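Local coordinates for protein elongation factor G (Thermus thermophilus, PDB 2DY1) that binds GTP together with a magnesium ion and probably acts as a GTPase translation elongation factor in protein synthesis, at residues R72-F77 / L267-L272; E217-K222 / G231-K236; P381-A386 / L431-A436; K413-E418 / L424-G429. One frame throughout, in Å; residues are numbered along the deposited sequence.

Contact 1. Residues R72-F77 / L267-L272; sequences RGHRVF and LILEAL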
loop_
_atom_site.group_PDB
_atom_site.type_symbol
_atom_site.label_atom_id
_atom_site.label_comp_id
_atom_site.label_asym_id
_atom_site.label_seq_id
_atom_site.Cartn_x
_atom_site.Cartn_y
_atom_site.Cartn_z
ATOM N N ARG A 72 16.241 -8.769 -29.957
ATOM C CA ARG A 72 15.920 -9.328 -31.262
ATOM C C ARG A 72 14.624 -8.784 -31.830
ATOM O O ARG A 72 13.806 -9.531 -32.374
ATOM C CB ARG A 72 15.876 -10.846 -31.175
ATOM C CG ARG A 72 17.185 -11.390 -30.668
ATOM C CD ARG A 72 17.285 -12.897 -30.759
ATOM N NE ARG A 72 18.569 -13.307 -30.213
ATOM C CZ ARG A 72 18.954 -14.572 -30.066
ATOM N NH1 ARG A 72 18.149 -15.562 -30.426
ATOM N NH2 ARG A 72 20.152 -14.842 -29.564
ATOM N N GLY A 73 14.442 -7.471 -31.698
ATOM C CA GLY A 73 13.251 -6.833 -32.238
ATOM C C GLY A 73 12.004 -6.903 -31.363
ATOM O O GLY A 73 10.989 -6.262 -31.656
ATOM N N HIS A 74 12.074 -7.687 -30.293
ATOM C CA HIS A 74 10.943 -7.823 -29.368
ATOM C C HIS A 74 11.166 -6.863 -28.201
ATOM O O HIS A 74 12.299 -6.495 -27.906
ATOM C CB HIS A 74 10.881 -9.248 -28.822
ATOM C CG HIS A 74 10.918 -10.298 -29.885
ATOM N ND1 HIS A 74 9.943 -10.413 -30.851
ATOM C CD2 HIS A 74 11.829 -11.264 -30.152
ATOM C CE1 HIS A 74 10.252 -11.402 -31.671
ATOM N NE2 HIS A 74 11.393 -11.934 -31.270
ATOM N N ARG A 75 10.086 -6.459 -27.544
ATOM C CA ARG A 75 10.189 -5.535 -26.428
ATOM C C ARG A 75 9.504 -6.072 -25.189
ATOM O O ARG A 75 8.392 -6.609 -25.249
ATOM C CB ARG A 75 9.547 -4.194 -26.802
ATOM C CG ARG A 75 10.334 -3.409 -27.851
ATOM C CD ARG A 75 9.571 -2.153 -28.237
ATOM N NE ARG A 75 10.367 -1.204 -29.014
ATOM C CZ ARG A 75 10.784 -1.401 -30.262
ATOM N NH1 ARG A 75 10.485 -2.526 -30.900
ATOM N NH2 ARG A 75 11.504 -0.468 -30.871
ATOM N N VAL A 76 10.191 -5.974 -24.060
ATOM C CA VAL A 76 9.579 -6.369 -22.811
ATOM C C VAL A 76 9.693 -5.163 -21.912
ATOM O O VAL A 76 10.802 -4.733 -21.600
ATOM C CB VAL A 76 10.287 -7.577 -22.162
ATOM C CG1 VAL A 76 9.706 -7.836 -20.778
ATOM C CG2 VAL A 76 10.114 -8.800 -23.067
ATOM N N PHE A 77 8.547 -4.582 -21.543
ATOM C CA PHE A 77 8.587 -3.439 -20.628
ATOM C C PHE A 77 8.494 -4.064 -19.257
ATOM O O PHE A 77 7.427 -4.503 -18.840
ATOM C CB PHE A 77 7.434 -2.477 -20.918
ATOM C CG PHE A 77 7.622 -1.714 -22.202
ATOM C CD1 PHE A 77 7.271 -2.291 -23.416
ATOM C CD2 PHE A 77 8.246 -0.465 -22.210
ATOM C CE1 PHE A 77 7.547 -1.654 -24.632
ATOM C CE2 PHE A 77 8.525 0.183 -23.421
ATOM C CZ PHE A 77 8.181 -0.412 -24.632
ATOM N N LEU A 267 12.123 -16.824 -22.297
ATOM C CA LEU A 267 10.987 -17.510 -21.685
ATOM C C LEU A 267 9.829 -16.540 -21.425
ATOM O O LEU A 267 8.669 -16.920 -21.546
ATOM C CB LEU A 267 11.423 -18.213 -20.392
ATOM C CG LEU A 267 10.358 -18.966 -19.601
ATOM C CD1 LEU A 267 9.777 -20.099 -20.446
ATOM C CD2 LEU A 267 10.983 -19.527 -18.327
ATOM N N ILE A 268 10.132 -15.293 -21.057
ATOM C CA ILE A 268 9.079 -14.303 -20.847
ATOM C C ILE A 268 8.295 -14.139 -22.151
ATOM O O ILE A 268 7.052 -14.136 -22.148
ATOM C CB ILE A 268 9.696 -12.957 -20.413
ATOM C CG1 ILE A 268 10.077 -13.045 -18.933
ATOM C CG2 ILE A 268 8.719 -11.807 -20.661
ATOM C CD1 ILE A 268 11.023 -11.917 -18.447
ATOM N N LEU A 269 9.014 -14.009 -23.264
ATOM C CA LEU A 269 8.365 -13.849 -24.563
ATOM C C LEU A 269 7.557 -15.090 -24.925
ATOM O O LEU A 269 6.422 -15.000 -25.397
ATOM C CB LEU A 269 9.418 -13.558 -25.645
ATOM C CG LEU A 269 10.040 -12.174 -25.469
ATOM C CD1 LEU A 269 11.385 -12.130 -26.186
ATOM C CD2 LEU A 269 9.080 -11.080 -26.004
ATOM N N GLU A 270 8.120 -16.259 -24.669
ATOM C CA GLU A 270 7.427 -17.492 -25.011
ATOM C C GLU A 270 6.209 -17.830 -24.157
ATOM O O GLU A 270 5.194 -18.322 -24.661
ATOM C CB GLU A 270 8.421 -18.654 -24.938
ATOM C CG GLU A 270 7.783 -20.027 -25.050
ATOM C CD GLU A 270 8.791 -21.144 -24.840
ATOM O OE1 GLU A 270 9.860 -20.877 -24.240
ATOM O OE2 GLU A 270 8.509 -22.287 -25.259
ATOM N N ALA A 271 6.298 -17.557 -22.861
ATOM C CA ALA A 271 5.234 -17.906 -21.931
ATOM C C ALA A 271 4.173 -16.889 -21.548
ATOM O O ALA A 271 3.036 -17.262 -21.283
ATOM C CB ALA A 271 5.869 -18.460 -20.648
ATOM N N LEU A 272 4.536 -15.614 -21.496
ATOM C CA LEU A 272 3.603 -14.605 -21.037
ATOM C C LEU A 272 2.824 -13.986 -22.175
ATOM O O LEU A 272 3.298 -13.939 -23.302
ATOM C CB LEU A 272 4.364 -13.563 -20.210
ATOM C CG LEU A 272 5.126 -14.234 -19.050
ATOM C CD1 LEU A 272 5.837 -13.131 -18.244
ATOM C CD2 LEU A 272 4.194 -15.028 -18.135
#
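Leu269 packs its branched end against His74 and Val76 of strand 74-77. Its CD2 sits between the two, 3.8 Å from His74 CB and at nearly the same range from Val76 CG2. CD1 also meets His74 CB, and it reaches the imidazole at a slant, 4.1 Å from CD2 of the histidine. With CG opposite its own carbonyl carbon (chi1 -69°), the leucine sends this fork out toward the strand. The valine turns its two methyls to the helix: CG2 touches Leu269, while CG1 and CG2 each lie 4.1 Å from Ile268 CG2. Cutting Leu269 back to an alanine is likely to open a gap between His74 CB and Val76 CG2 and take an apolar neighbour from the imidazole. This is helix-on-sheet packing in the P-loop GTP-binding domain, where helix 261-271 packs across the start of strand 74-80. The axes of the two short segments come to 9.8 Å and lie nearly at right angles, 95° between their directions. On the buried side, Ile268 continues inward to Val12 on the adjacent strand 9-16 and to Met130 on strand 129-134, further along the same sheet. Toward solvent the contact thins out. His74 is partly exposed; Arg72 O lies 3.4 Å above one face of its ring, displaced toward the rim, and ND1 has a weak hydrogen bond with Met8 N. Beyond it, Arg72 and Gly73 form an exposed turn, from which Arg72 makes a long, weak ion pair with Glu266.

Contact 2. Residues E217-K222 / G231-K236; sequences EGLLEK and GEALEK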
loop_
_atom_site.group_PDB
_atom_site.type_symbol
_atom_site.label_atom_id
_atom_site.label_comp_id
_atom_site.label_asym_id
_atom_site.label_seq_id
_atom_site.Cartn_x
_atom_site.Cartn_y
_atom_site.Cartn_z
ATOM N N GLU A 217 -7.841 -29.523 -24.472
ATOM C CA GLU A 217 -8.747 -30.586 -24.886
ATOM C C GLU A 217 -8.262 -31.338 -26.112
ATOM O O GLU A 217 -8.352 -32.560 -26.163
ATOM C CB GLU A 217 -10.149 -30.012 -25.115
ATOM C CG GLU A 217 -10.825 -29.601 -23.816
ATOM C CD GLU A 217 -12.200 -28.990 -24.021
ATOM O OE1 GLU A 217 -12.697 -29.000 -25.168
ATOM O OE2 GLU A 217 -12.784 -28.506 -23.029
ATOM N N GLY A 218 -7.738 -30.609 -27.093
ATOM C CA GLY A 218 -7.242 -31.242 -28.300
ATOM C C GLY A 218 -6.093 -32.195 -28.031
ATOM O O GLY A 218 -6.121 -33.340 -28.460
ATOM N N LEU A 219 -5.074 -31.728 -27.316
ATOM C CA LEU A 219 -3.931 -32.579 -27.011
ATOM C C LEU A 219 -4.280 -33.691 -26.043
ATOM O O LEU A 219 -3.716 -34.782 -26.090
ATOM C CB LEU A 219 -2.794 -31.745 -26.413
ATOM C CG LEU A 219 -2.211 -30.684 -27.337
ATOM C CD1 LEU A 219 -1.033 -30.015 -26.648
ATOM C CD2 LEU A 219 -1.771 -31.323 -28.642
ATOM N N LEU A 220 -5.208 -33.414 -25.144
ATOM C CA LEU A 220 -5.596 -34.404 -24.173
ATOM C C LEU A 220 -6.262 -35.578 -24.877
ATOM O O LEU A 220 -6.066 -36.741 -24.505
ATOM C CB LEU A 220 -6.549 -33.776 -23.162
ATOM C CG LEU A 220 -6.913 -34.617 -21.945
ATOM C CD1 LEU A 220 -5.658 -35.228 -21.315
ATOM C CD2 LEU A 220 -7.639 -33.727 -20.958
ATOM N N GLU A 221 -7.048 -35.267 -25.899
ATOM C CA GLU A 221 -7.743 -36.300 -26.661
ATOM C C GLU A 221 -6.715 -37.195 -27.335
ATOM O O GLU A 221 -6.805 -38.427 -27.277
ATOM C CB GLU A 221 -8.654 -35.654 -27.706
ATOM C CG GLU A 221 -9.307 -36.636 -28.663
ATOM C CD GLU A 221 -10.531 -36.050 -29.336
ATOM O OE1 GLU A 221 -10.395 -35.032 -30.050
ATOM O OE2 GLU A 221 -11.634 -36.605 -29.142
ATOM N N LYS A 222 -5.721 -36.568 -27.958
ATOM C CA LYS A 222 -4.675 -37.310 -28.638
ATOM C C LYS A 222 -3.863 -38.204 -27.703
ATOM O O LYS A 222 -3.544 -39.339 -28.050
ATOM C CB LYS A 222 -3.757 -36.337 -29.377
ATOM C CG LYS A 222 -4.498 -35.517 -30.416
ATOM C CD LYS A 222 -3.554 -34.771 -31.337
ATOM C CE LYS A 222 -4.328 -34.055 -32.428
ATOM N NZ LYS A 222 -3.425 -33.489 -33.464
ATOM N N GLY A 231 5.483 -30.505 -31.409
ATOM C CA GLY A 231 6.119 -29.501 -30.581
ATOM C C GLY A 231 5.325 -28.216 -30.693
ATOM O O GLY A 231 5.094 -27.534 -29.694
ATOM N N GLU A 232 4.906 -27.891 -31.913
ATOM C CA GLU A 232 4.113 -26.691 -32.164
ATOM C C GLU A 232 2.841 -26.684 -31.336
ATOM O O GLU A 232 2.469 -25.654 -30.771
ATOM C CB GLU A 232 3.708 -26.597 -33.633
ATOM C CG GLU A 232 4.677 -25.870 -34.529
ATOM C CD GLU A 232 4.026 -25.470 -35.836
ATOM O OE1 GLU A 232 3.556 -26.370 -36.567
ATOM O OE2 GLU A 232 3.974 -24.255 -36.127
ATOM N N ALA A 233 2.165 -27.830 -31.296
ATOM C CA ALA A 233 0.922 -27.964 -30.547
ATOM C C ALA A 233 1.185 -27.763 -29.068
ATOM O O ALA A 233 0.406 -27.106 -28.376
ATOM C CB ALA A 233 0.304 -29.340 -30.781
ATOM N N LEU A 234 2.283 -28.344 -28.596
ATOM C CA LEU A 234 2.676 -28.234 -27.196
ATOM C C LEU A 234 3.039 -26.797 -26.826
ATOM O O LEU A 234 2.674 -26.329 -25.746
ATOM C CB LEU A 234 3.855 -29.171 -26.896
ATOM C CG LEU A 234 3.490 -30.637 -26.625
ATOM C CD1 LEU A 234 4.729 -31.517 -26.712
ATOM C CD2 LEU A 234 2.819 -30.750 -25.255
ATOM N N GLU A 235 3.744 -26.099 -27.710
ATOM C CA GLU A 235 4.119 -24.702 -27.431
ATOM C C GLU A 235 2.864 -23.850 -27.271
ATOM O O GLU A 235 2.734 -23.083 -26.313
ATOM C CB GLU A 235 4.949 -24.107 -28.573
ATOM C CG GLU A 235 6.270 -24.795 -28.866
ATOM C CD GLU A 235 6.975 -24.182 -30.072
ATOM O OE1 GLU A 235 7.350 -22.990 -30.002
ATOM O OE2 GLU A 235 7.145 -24.889 -31.092
ATOM N N LYS A 236 1.937 -23.981 -28.216
ATOM C CA LYS A 236 0.707 -23.201 -28.171
ATOM C C LYS A 236 -0.126 -23.531 -26.943
ATOM O O LYS A 236 -0.706 -22.644 -26.324
ATOM C CB LYS A 236 -0.120 -23.425 -29.446
ATOM C CG LYS A 236 0.553 -22.870 -30.701
ATOM C CD LYS A 236 -0.307 -23.042 -31.952
ATOM C CE LYS A 236 0.364 -22.406 -33.168
ATOM N NZ LYS A 236 -0.434 -22.567 -34.421
#
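Leu219 is the one residue of 217-222 that meets segment 231-236 of helix 231-243, where it touches Ala233 and Leu234. Ahead of it, Glu217 and Gly218 form the exposed first turn; Glu217 O accepts from Glu221 N, and Gly218 O takes a longer bond of 3.3 Å from Lys222 N. The amide of Leu219 itself is bonded to Asp216 OD1. With CG anti to the carbonyl carbon (chi1 -63°), its side chain spreads two methyls over the facing helix. CD2 packs 3.6 Å from Ala233 CB, the closest approach of the contact. CD1 lies over the backbone, 3.7 Å from Ala233 O, and is 4.2 Å from CD2 of Leu234. The small alanine lets the leucine come down onto the helix backbone; the side chains that meet are all apolar, and no hydrogen bond crosses. Leu220 next turns to Val213, Glu221 is exposed, and Lys222 reaches Glu227. The two helices form a helix-loop-helix pair within the GTP-binding domain, joined by a short loop whose Val229 touches both Leu219 and Leu234. Helix 198-213 completes the cluster, with Leu209, Ile212 and Val213 against Leu234.

Contact 3. Residues P381-A386 / L431-A436; sequences PNVPVA and LHLATA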
loop_
_atom_site.group_PDB
_atom_site.type_symbol
_atom_site.label_atom_id
_atom_site.label_comp_id
_atom_site.label_asym_id
_atom_site.label_seq_id
_atom_site.Cartn_x
_atom_site.Cartn_y
_atom_site.Cartn_z
ATOM N N PRO A 381 -3.615 3.731 4.656
ATOM C CA PRO A 381 -2.402 3.717 5.486
ATOM C C PRO A 381 -2.888 3.722 6.941
ATOM O O PRO A 381 -3.881 4.380 7.262
ATOM C CB PRO A 381 -1.694 5.009 5.102
ATOM C CG PRO A 381 -2.818 5.928 4.643
ATOM C CD PRO A 381 -3.755 4.995 3.905
ATOM N N ASN A 382 -2.177 3.030 7.823
ATOM C CA ASN A 382 -2.638 2.920 9.203
ATOM C C ASN A 382 -1.658 3.361 10.265
ATOM O O ASN A 382 -1.931 3.157 11.448
ATOM C CB ASN A 382 -3.021 1.474 9.469
ATOM C CG ASN A 382 -1.826 0.540 9.391
ATOM O OD1 ASN A 382 -1.016 0.618 8.457
ATOM N ND2 ASN A 382 -1.707 -0.347 10.370
ATOM N N VAL A 383 -0.530 3.938 9.860
ATOM C CA VAL A 383 0.485 4.389 10.826
ATOM C C VAL A 383 0.524 5.899 10.812
ATOM O O VAL A 383 0.972 6.515 9.843
ATOM C CB VAL A 383 1.883 3.855 10.469
ATOM C CG1 VAL A 383 2.891 4.334 11.506
ATOM C CG2 VAL A 383 1.855 2.334 10.411
ATOM N N PRO A 384 0.072 6.523 11.905
ATOM C CA PRO A 384 0.060 7.978 11.948
ATOM C C PRO A 384 1.182 8.643 12.716
ATOM O O PRO A 384 1.657 8.117 13.717
ATOM C CB PRO A 384 -1.269 8.262 12.618
ATOM C CG PRO A 384 -1.264 7.218 13.708
ATOM C CD PRO A 384 -0.686 5.965 13.045
ATOM N N VAL A 385 1.597 9.795 12.212
ATOM C CA VAL A 385 2.569 10.629 12.915
ATOM C C VAL A 385 2.073 12.064 12.773
ATOM O O VAL A 385 1.398 12.402 11.806
ATOM C CB VAL A 385 4.028 10.545 12.341
ATOM C CG1 VAL A 385 4.623 9.160 12.590
ATOM C CG2 VAL A 385 4.050 10.887 10.868
ATOM N N ALA A 386 2.361 12.919 13.756
ATOM C CA ALA A 386 1.983 14.319 13.631
ATOM C C ALA A 386 3.199 14.992 12.996
ATOM O O ALA A 386 4.331 14.696 13.369
ATOM C CB ALA A 386 1.689 14.922 15.011
ATOM N N LEU A 431 9.345 2.420 7.756
ATOM C CA LEU A 431 10.216 2.699 6.628
ATOM C C LEU A 431 9.504 3.605 5.645
ATOM O O LEU A 431 10.098 4.560 5.126
ATOM C CB LEU A 431 10.652 1.386 5.949
ATOM C CG LEU A 431 11.432 1.549 4.637
ATOM C CD1 LEU A 431 12.742 2.306 4.871
ATOM C CD2 LEU A 431 11.705 0.182 4.044
ATOM N N HIS A 432 8.226 3.333 5.398
ATOM C CA HIS A 432 7.480 4.191 4.467
ATOM C C HIS A 432 7.557 5.657 4.927
ATOM O O HIS A 432 7.901 6.550 4.143
ATOM C CB HIS A 432 6.020 3.728 4.400
ATOM C CG HIS A 432 5.190 4.486 3.407
ATOM N ND1 HIS A 432 3.826 4.620 3.540
ATOM C CD2 HIS A 432 5.524 5.128 2.261
ATOM C CE1 HIS A 432 3.354 5.318 2.517
ATOM N NE2 HIS A 432 4.363 5.638 1.728
ATOM N N LEU A 433 7.243 5.903 6.198
ATOM C CA LEU A 433 7.254 7.274 6.728
ATOM C C LEU A 433 8.651 7.883 6.710
ATOM O O LEU A 433 8.819 9.079 6.457
ATOM C CB LEU A 433 6.666 7.272 8.144
ATOM C CG LEU A 433 5.158 7.016 8.169
ATOM C CD1 LEU A 433 4.719 6.774 9.610
ATOM C CD2 LEU A 433 4.392 8.197 7.547
ATOM N N ALA A 434 9.675 7.065 6.945
ATOM C CA ALA A 434 11.033 7.583 6.892
ATOM C C ALA A 434 11.336 8.068 5.471
ATOM O O ALA A 434 11.934 9.127 5.284
ATOM C CB ALA A 434 12.050 6.480 7.312
ATOM N N THR A 435 10.913 7.303 4.462
ATOM C CA THR A 435 11.183 7.728 3.092
ATOM C C THR A 435 10.402 8.982 2.729
ATOM O O THR A 435 10.848 9.747 1.880
ATOM C CB THR A 435 10.899 6.606 2.035
ATOM O OG1 THR A 435 9.508 6.245 2.017
ATOM C CG2 THR A 435 11.773 5.385 2.337
ATOM N N ALA A 436 9.261 9.204 3.376
ATOM C CA ALA A 436 8.472 10.419 3.093
ATOM C C ALA A 436 9.191 11.630 3.704
ATOM O O ALA A 436 9.247 12.700 3.102
ATOM C CB ALA A 436 7.062 10.297 3.683
#
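Domain III of elongation factor G has a ferredoxin-like arrangement, an antiparallel four-stranded sheet with helices packed on it, and here Leu433 of helix 430-442 meets Val383 and Val385 of the inner strand 383-389. A single methyl does the touching: Leu433 CD1 lies 3.6 Å from Val383 CG1 and 3.8 Å from Val385 CG1. The two valines are reached differently. Val383 crosses the leucine obliquely, and its carbonyl oxygen also lies close to the same methyl, whereas Val385 and Leu433 reach toward each other tip to tip. The strand opens with a classic bulge, in which two residues, Asn382 and Val383, stand opposite the single Gly427. Within the helix, Thr435 turns its hydroxyl back along the chain (chi1 64°), and OG1 donates to His432 O at 2.7 Å. It comes in 22° out of the carbonyl plane, and that oxygen accepts from Ala436 N as well. The buried His432 ring is held at both nitrogens, ND1 accepting from His428 N and NE2 bonded to Asp409, while its own backbone N reaches Asp86 of the GTP-binding domain. Around the apolar contact, Leu425 of strand 423-427 and Phe449 of strand 447-450 also touch Leu433, and Tyr626 of helix 625-633 lies against both valines.

Contact 4. Residues K413-E418 / L424-G429; sequences KLERQE and LLWGHG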
loop_
_atom_site.group_PDB
_atom_site.type_symbol
_atom_site.label_atom_id
_atom_site.label_comp_id
_atom_site.label_asym_id
_atom_site.label_seq_id
_atom_site.Cartn_x
_atom_site.Cartn_y
_atom_site.Cartn_z
ATOM N N LYS A 413 -1.638 9.512 3.481
ATOM C CA LYS A 413 -2.872 10.288 3.669
ATOM C C LYS A 413 -2.501 11.450 4.582
ATOM O O LYS A 413 -1.826 11.267 5.576
ATOM C CB LYS A 413 -3.973 9.447 4.314
ATOM C CG LYS A 413 -5.309 10.166 4.462
ATOM C CD LYS A 413 -6.321 9.239 5.120
ATOM C CE LYS A 413 -7.446 10.008 5.778
ATOM N NZ LYS A 413 -8.008 9.228 6.922
ATOM N N LEU A 414 -2.942 12.644 4.237
ATOM C CA LEU A 414 -2.626 13.817 5.034
ATOM C C LEU A 414 -3.957 14.331 5.555
ATOM O O LEU A 414 -4.881 14.516 4.773
ATOM C CB LEU A 414 -1.965 14.849 4.125
ATOM C CG LEU A 414 -1.411 16.137 4.703
ATOM C CD1 LEU A 414 -0.270 15.829 5.677
ATOM C CD2 LEU A 414 -0.936 16.995 3.546
ATOM N N GLU A 415 -4.062 14.533 6.866
ATOM C CA GLU A 415 -5.312 15.015 7.446
ATOM C C GLU A 415 -5.125 15.942 8.638
ATOM O O GLU A 415 -4.213 15.779 9.440
ATOM C CB GLU A 415 -6.178 13.842 7.901
ATOM C CG GLU A 415 -5.733 13.237 9.227
ATOM C CD GLU A 415 -6.822 12.417 9.908
ATOM O OE1 GLU A 415 -7.921 12.964 10.154
ATOM O OE2 GLU A 415 -6.575 11.227 10.206
ATOM N N ARG A 416 -6.029 16.905 8.748
ATOM C CA ARG A 416 -6.032 17.858 9.847
ATOM C C ARG A 416 -6.917 17.206 10.899
ATOM O O ARG A 416 -8.128 17.079 10.692
ATOM C CB ARG A 416 -6.671 19.153 9.371
ATOM C CG ARG A 416 -6.660 20.284 10.363
ATOM C CD ARG A 416 -5.508 21.193 10.041
ATOM N NE ARG A 416 -4.460 21.078 11.029
ATOM C CZ ARG A 416 -3.232 21.543 10.855
ATOM N NH1 ARG A 416 -2.908 22.148 9.719
ATOM N NH2 ARG A 416 -2.343 21.417 11.828
ATOM N N GLN A 417 -6.328 16.780 12.012
ATOM C CA GLN A 417 -7.095 16.121 13.063
ATOM C C GLN A 417 -8.028 17.153 13.705
ATOM O O GLN A 417 -7.607 17.954 14.530
ATOM C CB GLN A 417 -6.156 15.524 14.113
ATOM C CG GLN A 417 -6.610 14.179 14.686
ATOM C CD GLN A 417 -7.947 14.264 15.406
ATOM O OE1 GLN A 417 -8.106 15.030 16.356
ATOM N NE2 GLN A 417 -8.911 13.469 14.959
ATOM N N GLU A 418 -9.294 17.122 13.310
ATOM C CA GLU A 418 -10.300 18.057 13.811
ATOM C C GLU A 418 -10.205 18.306 15.314
ATOM O O GLU A 418 -10.104 19.442 15.777
ATOM C CB GLU A 418 -11.699 17.517 13.507
ATOM C CG GLU A 418 -11.873 16.952 12.110
ATOM C CD GLU A 418 -13.218 16.270 11.923
ATOM O OE1 GLU A 418 -13.514 15.316 12.676
ATOM O OE2 GLU A 418 -13.979 16.687 11.022
ATOM N N LEU A 424 -1.755 15.397 10.571
ATOM C CA LEU A 424 -1.263 14.030 10.602
ATOM C C LEU A 424 -0.917 13.504 9.238
ATOM O O LEU A 424 -1.582 13.818 8.255
ATOM C CB LEU A 424 -2.304 13.095 11.213
ATOM C CG LEU A 424 -2.819 13.402 12.623
ATOM C CD1 LEU A 424 -3.794 12.314 13.022
ATOM C CD2 LEU A 424 -1.640 13.480 13.617
ATOM N N LEU A 425 0.150 12.715 9.194
ATOM C CA LEU A 425 0.571 12.038 7.971
ATOM C C LEU A 425 0.415 10.551 8.290
ATOM O O LEU A 425 0.921 10.062 9.298
ATOM C CB LEU A 425 2.025 12.333 7.627
ATOM C CG LEU A 425 2.493 11.676 6.306
ATOM C CD1 LEU A 425 1.738 12.256 5.116
ATOM C CD2 LEU A 425 3.984 11.916 6.138
ATOM N N TRP A 426 -0.334 9.840 7.459
ATOM C CA TRP A 426 -0.547 8.411 7.649
ATOM C C TRP A 426 0.203 7.642 6.586
ATOM O O TRP A 426 0.091 7.959 5.398
ATOM C CB TRP A 426 -2.010 8.064 7.500
ATOM C CG TRP A 426 -2.892 8.601 8.547
ATOM C CD1 TRP A 426 -3.459 9.844 8.597
ATOM C CD2 TRP A 426 -3.400 7.872 9.657
ATOM N NE1 TRP A 426 -4.308 9.923 9.675
ATOM C CE2 TRP A 426 -4.292 8.725 10.343
ATOM C CE3 TRP A 426 -3.192 6.573 10.140
ATOM C CZ2 TRP A 426 -4.982 8.322 11.491
ATOM C CZ3 TRP A 426 -3.878 6.167 11.279
ATOM C CH2 TRP A 426 -4.765 7.042 11.942
ATOM N N GLY A 427 0.947 6.623 7.007
ATOM C CA GLY A 427 1.716 5.821 6.072
ATOM C C GLY A 427 1.531 4.336 6.316
ATOM O O GLY A 427 0.746 3.932 7.187
ATOM N N HIS A 428 2.287 3.527 5.580
ATOM C CA HIS A 428 2.153 2.079 5.676
ATOM C C HIS A 428 3.186 1.367 6.506
ATOM O O HIS A 428 3.217 0.135 6.534
ATOM C CB HIS A 428 2.105 1.489 4.256
ATOM C CG HIS A 428 0.807 1.767 3.553
ATOM N ND1 HIS A 428 0.589 2.879 2.766
ATOM C CD2 HIS A 428 -0.361 1.087 3.574
ATOM C CE1 HIS A 428 -0.661 2.863 2.327
ATOM N NE2 HIS A 428 -1.254 1.784 2.802
ATOM N N GLY A 429 4.030 2.130 7.193
ATOM C CA GLY A 429 5.041 1.505 8.018
ATOM C C GLY A 429 6.084 2.522 8.413
ATOM O O GLY A 429 6.089 3.650 7.916
#
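Trp426 NE1 donates to Glu415 OE2 at 2.7 Å, taking the lone pair that faces away from the other carboxylate oxygen. The bond is bent, 141° at the hydrogen, and the oxygen stands 21° out of the indole plane. Glu415 gets there with CG between its backbone N and carbonyl carbon (chi1 78°), bringing CG itself to the ring's edge. Over the indole face sits Lys413 NZ, 5.0 Å from the centroid of the five-membered ring in a cation-pi contact. A phenylalanine in place of Trp426 would probably leave the Glu415 carboxylate without this donor and free to turn. Strands 413-416 and 423-427 form an antiparallel beta hairpin, with 413-416 at the outer edge of its sheet. Lys413 and Trp426 are a hydrogen-bonded pair, as are Glu415 and Leu424. Between them, Leu414 and Leu425 form a non-hydrogen-bonded pair on the other face, their CD1 methyls 4.1 Å apart. Past the strand, Gln417 CG packs 3.8 Å from Leu424 CD1, and its amide OE1 accepts from Thr420 N.

Contacts 1 and 2 belong to the GTP-binding domain, contacts 3 and 4 to domain III. Contact 2 is nested along the chain within the loop closed by contact 1; their centres are 22 Å apart, and they do not touch. Contact 1 is the one nearer the nucleotide, the side chain of Ile268 lying about 12 Å from that of the GTP-binding Lys22. Contacts 3 and 4 have centres only 8 Å apart and share a sheet: Val383 O to Gly427 N (2.8 Å) and Val385 O to Leu425 N (2.9 Å) are probable hydrogen bonds joining strands 383-389 and 423-427. The centres of contacts 1 and 3 are 38 Å apart.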